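Local coordinates for type VI secretion system-associated protein TagF (Pseudomonas aeruginosa PAO1, PDB 2QNU), which is associated with the type VI secretion system, a machine that injects effectors into neighbouring cells, though its own molecular role remains to be defined, at residues 29-37 / 84-92; 190-198 / 208-216. All coordinates share one frame; numbering follows the deposited sequence.

Contact 1: residues 29-37 / 84-92; sequences WDAWLASGM and GRYFPLTVA
The one hydrogen bond across this contact joins Trp-29 to Thr-90: the indole NE1 donates to OG1 at 3.1 Å, with an N-H...O angle of 140°. The hydroxyl lies at the edge of the indole, 12° out of its plane, and the bond is bent. Thr-90 presents OG1 because that oxygen is anti to its carbonyl carbon (chi1 -54°), while CG2 lies 3.7 Å from CZ2 of the indole, well off its plane. Threonine suits a buried place that needs both a polar acceptor and a methyl.

The rest is apolar packing, one helical turn after another. Leu-33 sets CD1 3.7 Å from CE2 of Phe-87, its CB lies beside CZ of the same ring, and its other branch, CD2, slides past CG of Pro-88; leucine's fork lets one side chain touch both phenyl ring and proline. Selenomethionine Met-37, bent at chi2 and chi3, meets Pro-88 tip to tip, with SE 3.8 Å from CD, and carries CE to 3.5 Å from the carbonyl O of Tyr-86. Such a flexible chain can follow the irregular backbone that leads into the strand. The proline's own CD lies above one face of the Phe-87 ring, toward its rim.

Beside the apolar groups, OD1 of Asp-30 comes within 3.8 Å of CZ of Phe-87, but its hydrogen bond is with Tyr-7 OH.

Residues 29, 30, 33, 34 and 37 thus form one side of helix 23-44, laid against strand 89-95 and the loop before it. Strands 4-7 and 71-77 flank that strand in the antiparallel sheet, and helix 48-53 packs on Met-37, Tyr-86 and Pro-88.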
# COMPACT_ATOMS: atom_id res chain seq x y z
N TRP B 29 -13.82 -6.25 19.89
CA TRP B 29 -12.73 -7.21 19.73
C TRP B 29 -13.23 -8.59 20.20
O TRP B 29 -13.11 -9.55 19.46
CB TRP B 29 -11.51 -6.77 20.52
CG TRP B 29 -10.39 -7.75 20.48
CD1 TRP B 29 -9.95 -8.52 21.55
CD2 TRP B 29 -9.57 -8.08 19.38
NE1 TRP B 29 -8.92 -9.30 21.14
CE2 TRP B 29 -8.67 -9.06 19.81
CE3 TRP B 29 -9.54 -7.70 18.04
CZ2 TRP B 29 -7.71 -9.65 18.96
CZ3 TRP B 29 -8.59 -8.25 17.19
CH2 TRP B 29 -7.67 -9.21 17.66
N ASP B 30 -13.84 -8.63 21.37
CA ASP B 30 -14.51 -9.83 21.90
C ASP B 30 -15.55 -10.45 20.96
O ASP B 30 -15.53 -11.63 20.73
CB ASP B 30 -15.20 -9.50 23.22
CG ASP B 30 -15.97 -10.70 23.82
OD1 ASP B 30 -15.34 -11.55 24.57
OD2 ASP B 30 -17.19 -10.81 23.59
N ALA B 31 -16.44 -9.61 20.39
CA ALA B 31 -17.51 -10.09 19.52
C ALA B 31 -16.90 -10.66 18.26
O ALA B 31 -17.34 -11.67 17.72
CB ALA B 31 -18.44 -8.97 19.21
N TRP B 32 -15.84 -10.02 17.79
CA TRP B 32 -15.20 -10.51 16.59
C TRP B 32 -14.50 -11.85 16.89
O TRP B 32 -14.58 -12.74 16.09
CB TRP B 32 -14.22 -9.48 15.94
CG TRP B 32 -13.39 -10.09 14.79
CD1 TRP B 32 -13.80 -10.36 13.52
CD2 TRP B 32 -12.05 -10.59 14.91
NE1 TRP B 32 -12.79 -10.98 12.81
CE2 TRP B 32 -11.71 -11.13 13.66
CE3 TRP B 32 -11.14 -10.66 15.96
CZ2 TRP B 32 -10.46 -11.68 13.41
CZ3 TRP B 32 -9.88 -11.21 15.73
CH2 TRP B 32 -9.55 -11.72 14.47
N LEU B 33 -13.78 -11.98 18.01
CA LEU B 33 -13.14 -13.30 18.32
C LEU B 33 -14.15 -14.37 18.54
O LEU B 33 -14.02 -15.44 17.99
CB LEU B 33 -12.29 -13.24 19.60
CG LEU B 33 -11.00 -12.50 19.45
CD1 LEU B 33 -10.42 -12.26 20.83
CD2 LEU B 33 -10.05 -13.25 18.60
N ALA B 34 -15.18 -14.07 19.31
CA ALA B 34 -16.23 -15.02 19.55
C ALA B 34 -16.93 -15.57 18.30
O ALA B 34 -17.24 -16.77 18.23
CB ALA B 34 -17.25 -14.41 20.49
N SER B 35 -17.20 -14.70 17.32
CA SER B 35 -17.84 -15.09 16.04
C SER B 35 -16.93 -16.01 15.27
O SER B 35 -17.38 -16.98 14.64
CB SER B 35 -18.11 -13.82 15.14
OG SER B 35 -18.80 -12.81 15.85
N GLY B 36 -15.65 -15.66 15.28
CA GLY B 36 -14.60 -16.41 14.63
C GLY B 36 -14.44 -17.79 15.25
O GLY B 36 -14.19 -18.77 14.54
N MSE B 37 -14.50 -17.84 16.59
CA MSE B 37 -14.26 -19.06 17.34
C MSE B 37 -15.38 -20.03 16.98
O MSE B 37 -15.13 -21.13 16.55
CB MSE B 37 -14.26 -18.78 18.86
CG MSE B 37 -13.02 -18.01 19.40
SE MSE B 37 -11.33 -19.14 19.40
CE MSE B 37 -11.87 -20.09 21.04
N GLY B 84 -10.37 -24.62 32.08
CA GLY B 84 -10.30 -25.42 30.85
C GLY B 84 -11.09 -24.94 29.63
O GLY B 84 -11.18 -25.64 28.61
N ARG B 85 -11.65 -23.74 29.71
CA ARG B 85 -12.39 -23.17 28.58
C ARG B 85 -11.45 -22.39 27.66
O ARG B 85 -10.49 -21.77 28.15
CB ARG B 85 -13.54 -22.34 29.11
CG ARG B 85 -14.41 -23.14 30.07
CD ARG B 85 -15.38 -22.32 30.92
NE ARG B 85 -14.72 -21.29 31.71
CZ ARG B 85 -15.35 -20.50 32.57
NH1 ARG B 85 -16.65 -20.65 32.81
NH2 ARG B 85 -14.69 -19.55 33.20
N TYR B 86 -11.67 -22.47 26.35
CA TYR B 86 -10.78 -21.87 25.33
C TYR B 86 -11.15 -20.44 24.89
O TYR B 86 -12.28 -20.18 24.48
CB TYR B 86 -10.72 -22.81 24.12
CG TYR B 86 -10.20 -24.16 24.52
CD1 TYR B 86 -8.85 -24.30 24.84
CD2 TYR B 86 -11.05 -25.28 24.64
CE1 TYR B 86 -8.33 -25.50 25.24
CE2 TYR B 86 -10.55 -26.49 25.05
CZ TYR B 86 -9.18 -26.60 25.35
OH TYR B 86 -8.60 -27.76 25.77
N PHE B 87 -10.20 -19.51 24.97
CA PHE B 87 -10.32 -18.20 24.36
C PHE B 87 -8.96 -17.58 24.18
O PHE B 87 -8.10 -17.74 25.05
CB PHE B 87 -11.15 -17.27 25.25
CG PHE B 87 -11.77 -16.18 24.51
CD1 PHE B 87 -12.95 -16.40 23.77
CD2 PHE B 87 -11.21 -14.87 24.51
CE1 PHE B 87 -13.54 -15.37 23.09
CE2 PHE B 87 -11.81 -13.85 23.83
CZ PHE B 87 -12.97 -14.10 23.11
N PRO B 88 -8.71 -16.89 23.04
CA PRO B 88 -7.39 -16.28 22.87
C PRO B 88 -7.01 -15.27 23.93
O PRO B 88 -7.84 -14.74 24.62
CB PRO B 88 -7.50 -15.60 21.50
CG PRO B 88 -8.45 -16.38 20.78
CD PRO B 88 -9.49 -16.81 21.80
N LEU B 89 -5.73 -15.00 24.02
CA LEU B 89 -5.21 -13.93 24.89
C LEU B 89 -4.55 -12.92 23.96
O LEU B 89 -3.73 -13.26 23.11
CB LEU B 89 -4.16 -14.48 25.84
CG LEU B 89 -3.42 -13.48 26.78
CD1 LEU B 89 -4.38 -12.86 27.74
CD2 LEU B 89 -2.39 -14.25 27.54
N THR B 90 -4.90 -11.67 24.15
CA THR B 90 -4.40 -10.64 23.29
C THR B 90 -3.72 -9.61 24.14
O THR B 90 -4.25 -9.25 25.15
CB THR B 90 -5.61 -9.94 22.53
OG1 THR B 90 -6.37 -10.94 21.87
CG2 THR B 90 -5.12 -8.94 21.51
N VAL B 91 -2.55 -9.18 23.70
CA VAL B 91 -1.95 -7.92 24.17
C VAL B 91 -2.08 -6.88 23.03
O VAL B 91 -1.70 -7.16 21.87
CB VAL B 91 -0.49 -8.14 24.54
CG1 VAL B 91 0.24 -6.81 24.85
CG2 VAL B 91 -0.40 -9.15 25.70
N ALA B 92 -2.63 -5.72 23.36
CA ALA B 92 -2.98 -4.68 22.37
C ALA B 92 -2.58 -3.29 22.82
O ALA B 92 -2.75 -2.92 23.98
CB ALA B 92 -4.45 -4.69 22.12

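Contact 2: residues 190-198 / 208-216; sequences RISAGLMRY and GRFLTGEGE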
# COMPACT_ATOMS: atom_id res chain seq x y z
N ARG B 190 2.46 -25.88 10.62
CA ARG B 190 1.44 -26.01 9.57
C ARG B 190 1.22 -24.78 8.65
O ARG B 190 0.72 -24.91 7.54
CB ARG B 190 0.10 -26.38 10.21
CG ARG B 190 0.20 -27.59 11.07
CD ARG B 190 -0.97 -28.57 10.81
NE ARG B 190 -2.04 -28.52 11.83
CZ ARG B 190 -3.34 -28.32 11.60
NH1 ARG B 190 -3.84 -28.11 10.37
NH2 ARG B 190 -4.17 -28.34 12.65
N ILE B 191 1.57 -23.60 9.12
CA ILE B 191 1.36 -22.36 8.39
C ILE B 191 2.71 -21.68 8.24
O ILE B 191 3.39 -21.39 9.25
CB ILE B 191 0.41 -21.49 9.20
CG1 ILE B 191 -0.87 -22.29 9.54
CG2 ILE B 191 0.08 -20.26 8.48
CD1 ILE B 191 -1.95 -21.44 10.21
N SER B 192 3.14 -21.44 7.00
CA SER B 192 4.41 -20.68 6.79
C SER B 192 4.32 -19.27 7.28
O SER B 192 3.25 -18.63 7.18
CB SER B 192 4.79 -20.60 5.32
OG SER B 192 5.12 -21.91 4.89
N ALA B 193 5.46 -18.77 7.75
CA ALA B 193 5.64 -17.37 8.06
C ALA B 193 5.25 -16.54 6.85
O ALA B 193 5.55 -16.90 5.69
CB ALA B 193 7.09 -17.08 8.43
N GLY B 194 4.57 -15.43 7.13
CA GLY B 194 4.15 -14.55 6.06
C GLY B 194 3.22 -13.48 6.58
O GLY B 194 3.01 -13.34 7.80
N LEU B 195 2.65 -12.77 5.64
CA LEU B 195 1.79 -11.62 5.93
C LEU B 195 0.41 -11.83 5.23
O LEU B 195 0.35 -12.22 4.07
CB LEU B 195 2.47 -10.39 5.35
CG LEU B 195 1.69 -9.04 5.30
CD1 LEU B 195 1.46 -8.57 6.68
CD2 LEU B 195 2.49 -7.96 4.51
N MSE B 196 -0.65 -11.54 5.97
CA MSE B 196 -2.03 -11.63 5.50
C MSE B 196 -2.72 -10.28 5.59
O MSE B 196 -2.52 -9.55 6.57
CB MSE B 196 -2.79 -12.60 6.41
CG MSE B 196 -2.20 -14.05 6.43
SE MSE B 196 -3.10 -14.96 8.03
CE MSE B 196 -4.66 -15.60 7.13
N ARG B 197 -3.54 -9.93 4.57
CA ARG B 197 -4.34 -8.68 4.58
C ARG B 197 -5.79 -8.97 4.31
O ARG B 197 -6.09 -9.66 3.33
CB ARG B 197 -3.87 -7.76 3.47
CG ARG B 197 -4.62 -6.43 3.38
CD ARG B 197 -4.09 -5.57 2.21
NE ARG B 197 -4.53 -4.14 2.27
CZ ARG B 197 -5.78 -3.79 2.02
NH1 ARG B 197 -6.68 -4.72 1.70
NH2 ARG B 197 -6.17 -2.52 2.07
N TYR B 198 -6.67 -8.50 5.17
CA TYR B 198 -8.08 -8.40 4.88
C TYR B 198 -8.50 -6.92 4.73
O TYR B 198 -8.01 -6.02 5.43
CB TYR B 198 -8.94 -9.08 5.95
CG TYR B 198 -8.77 -10.60 6.00
CD1 TYR B 198 -7.76 -11.18 6.76
CD2 TYR B 198 -9.63 -11.46 5.29
CE1 TYR B 198 -7.58 -12.61 6.86
CE2 TYR B 198 -9.45 -12.89 5.35
CZ TYR B 198 -8.44 -13.45 6.13
OH TYR B 198 -8.28 -14.82 6.19
N GLY B 208 -10.94 -19.56 10.87
CA GLY B 208 -10.26 -20.80 10.62
C GLY B 208 -8.89 -20.79 9.95
O GLY B 208 -8.05 -21.64 10.29
N ARG B 209 -8.67 -19.88 9.00
CA ARG B 209 -7.42 -19.82 8.24
C ARG B 209 -6.27 -19.42 9.17
O ARG B 209 -5.15 -19.84 8.93
CB ARG B 209 -7.52 -18.83 7.02
CG ARG B 209 -8.33 -19.46 5.84
CD ARG B 209 -9.74 -18.87 5.43
NE ARG B 209 -9.56 -17.69 4.63
CZ ARG B 209 -10.48 -16.99 3.94
NH1 ARG B 209 -11.76 -17.33 3.77
NH2 ARG B 209 -10.04 -15.88 3.37
N PHE B 210 -6.57 -18.68 10.22
CA PHE B 210 -5.54 -18.39 11.25
C PHE B 210 -5.09 -19.67 12.01
O PHE B 210 -4.07 -19.62 12.72
CB PHE B 210 -6.07 -17.46 12.33
CG PHE B 210 -6.30 -16.06 11.88
CD1 PHE B 210 -5.25 -15.29 11.38
CD2 PHE B 210 -7.58 -15.49 11.97
CE1 PHE B 210 -5.48 -13.94 10.99
CE2 PHE B 210 -7.82 -14.15 11.55
CZ PHE B 210 -6.77 -13.41 11.04
N LEU B 211 -5.90 -20.73 11.95
CA LEU B 211 -5.62 -21.99 12.69
C LEU B 211 -5.08 -23.04 11.76
O LEU B 211 -4.26 -23.82 12.18
CB LEU B 211 -6.81 -22.53 13.49
CG LEU B 211 -7.76 -21.53 14.18
CD1 LEU B 211 -9.02 -22.21 14.74
CD2 LEU B 211 -7.12 -20.72 15.25
N THR B 212 -5.47 -23.04 10.49
CA THR B 212 -5.06 -24.10 9.63
C THR B 212 -4.24 -23.66 8.46
O THR B 212 -3.60 -24.51 7.83
CB THR B 212 -6.28 -24.85 9.08
OG1 THR B 212 -6.95 -24.04 8.12
CG2 THR B 212 -7.22 -25.18 10.19
N GLY B 213 -4.24 -22.37 8.14
CA GLY B 213 -3.66 -21.91 6.88
C GLY B 213 -4.31 -22.47 5.61
O GLY B 213 -3.79 -22.32 4.51
N GLU B 214 -5.45 -23.12 5.74
CA GLU B 214 -6.03 -23.77 4.59
C GLU B 214 -6.87 -22.80 3.76
O GLU B 214 -7.39 -21.85 4.26
CB GLU B 214 -6.87 -24.94 5.06
CG GLU B 214 -6.05 -26.02 5.77
CD GLU B 214 -6.91 -27.15 6.30
OE1 GLU B 214 -8.18 -27.04 6.27
OE2 GLU B 214 -6.33 -28.17 6.78
N GLY B 215 -6.91 -23.02 2.47
CA GLY B 215 -7.69 -22.15 1.59
C GLY B 215 -7.58 -22.55 0.15
O GLY B 215 -6.74 -23.40 -0.24
N GLU B 216 -8.44 -21.95 -0.67
CA GLU B 216 -8.34 -22.04 -2.12
C GLU B 216 -7.35 -20.97 -2.60
O GLU B 216 -7.71 -19.83 -2.68
CB GLU B 216 -9.72 -21.80 -2.75
CG GLU B 216 -10.84 -22.56 -2.06
CD GLU B 216 -10.71 -24.04 -2.33
OE1 GLU B 216 -9.98 -24.36 -3.32
OE2 GLU B 216 -11.33 -24.88 -1.61
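CG1 of Ile-191 and CG of Met-196 both stand anti to the carbonyl carbon of their own residue (chi1 -53° and -60°), which carries CD1 of the first and SE of the second to the short helix 209-212. The isoleucine chain is then extended, and CD1 fits against the backbone at the helix end, close to the carbonyl O atoms of Arg-209 and Phe-210 and 3.2 Å from N of Gly-213. The unbranched end of this chain lies against the peptide groups. Gly-213, the first residue past the helix, has positive phi, which favours glycine, and its bare backbone lets Ile-191 come close.

Selenomethionine Met-196 makes a Met-aromatic contact with Phe-210: SE is 4.9 Å from the ring centroid, approaching obliquely, and 3.9 Å from CE1. Tyr-198 adds CE1 beside CZ of the same ring. Its OH lies 3.5 Å from NH2 of Arg-209, whose guanidinium is tilted 39° to the tyrosine ring and donates to Asn-156 of the second subunit.

At the C-terminal end of the helix, OG1 of Thr-212 accepts from N of Glu-214 at 3.0 Å, forming an ST turn.

Strand 194-199 is an outermost strand of the chain's antiparallel sheet, next to strand 180-185, and pairs with a strand of the second subunit. Phe-210 packs on Trp-32 of helix 23-44, and Leu-211 and Thr-212 lie on helix 48-53.

How the contacts relate
Contact 1 closes before contact 2 opens along the chain, and their centres are about 17 Å apart. Both reach the same antiparallel sheet: strand 89-95 of contact 1 runs within it, whereas strand 194-199 of contact 2 is its outermost strand at one end. Helix 23-44 connects them, because its Trp-32 meets Phe-210, CZ2 of Trp-32 lying 4.1 Å from CE2 of Phe-210. Helix 48-53 also touches residues of both. Helix 23-44 thus packs on strand 89-95 through one set of residues and meets helix 209-212 through Trp-32. Contact 1 lies within a single subunit, but contact 2 borders the second one, where the sheet continues across the interface.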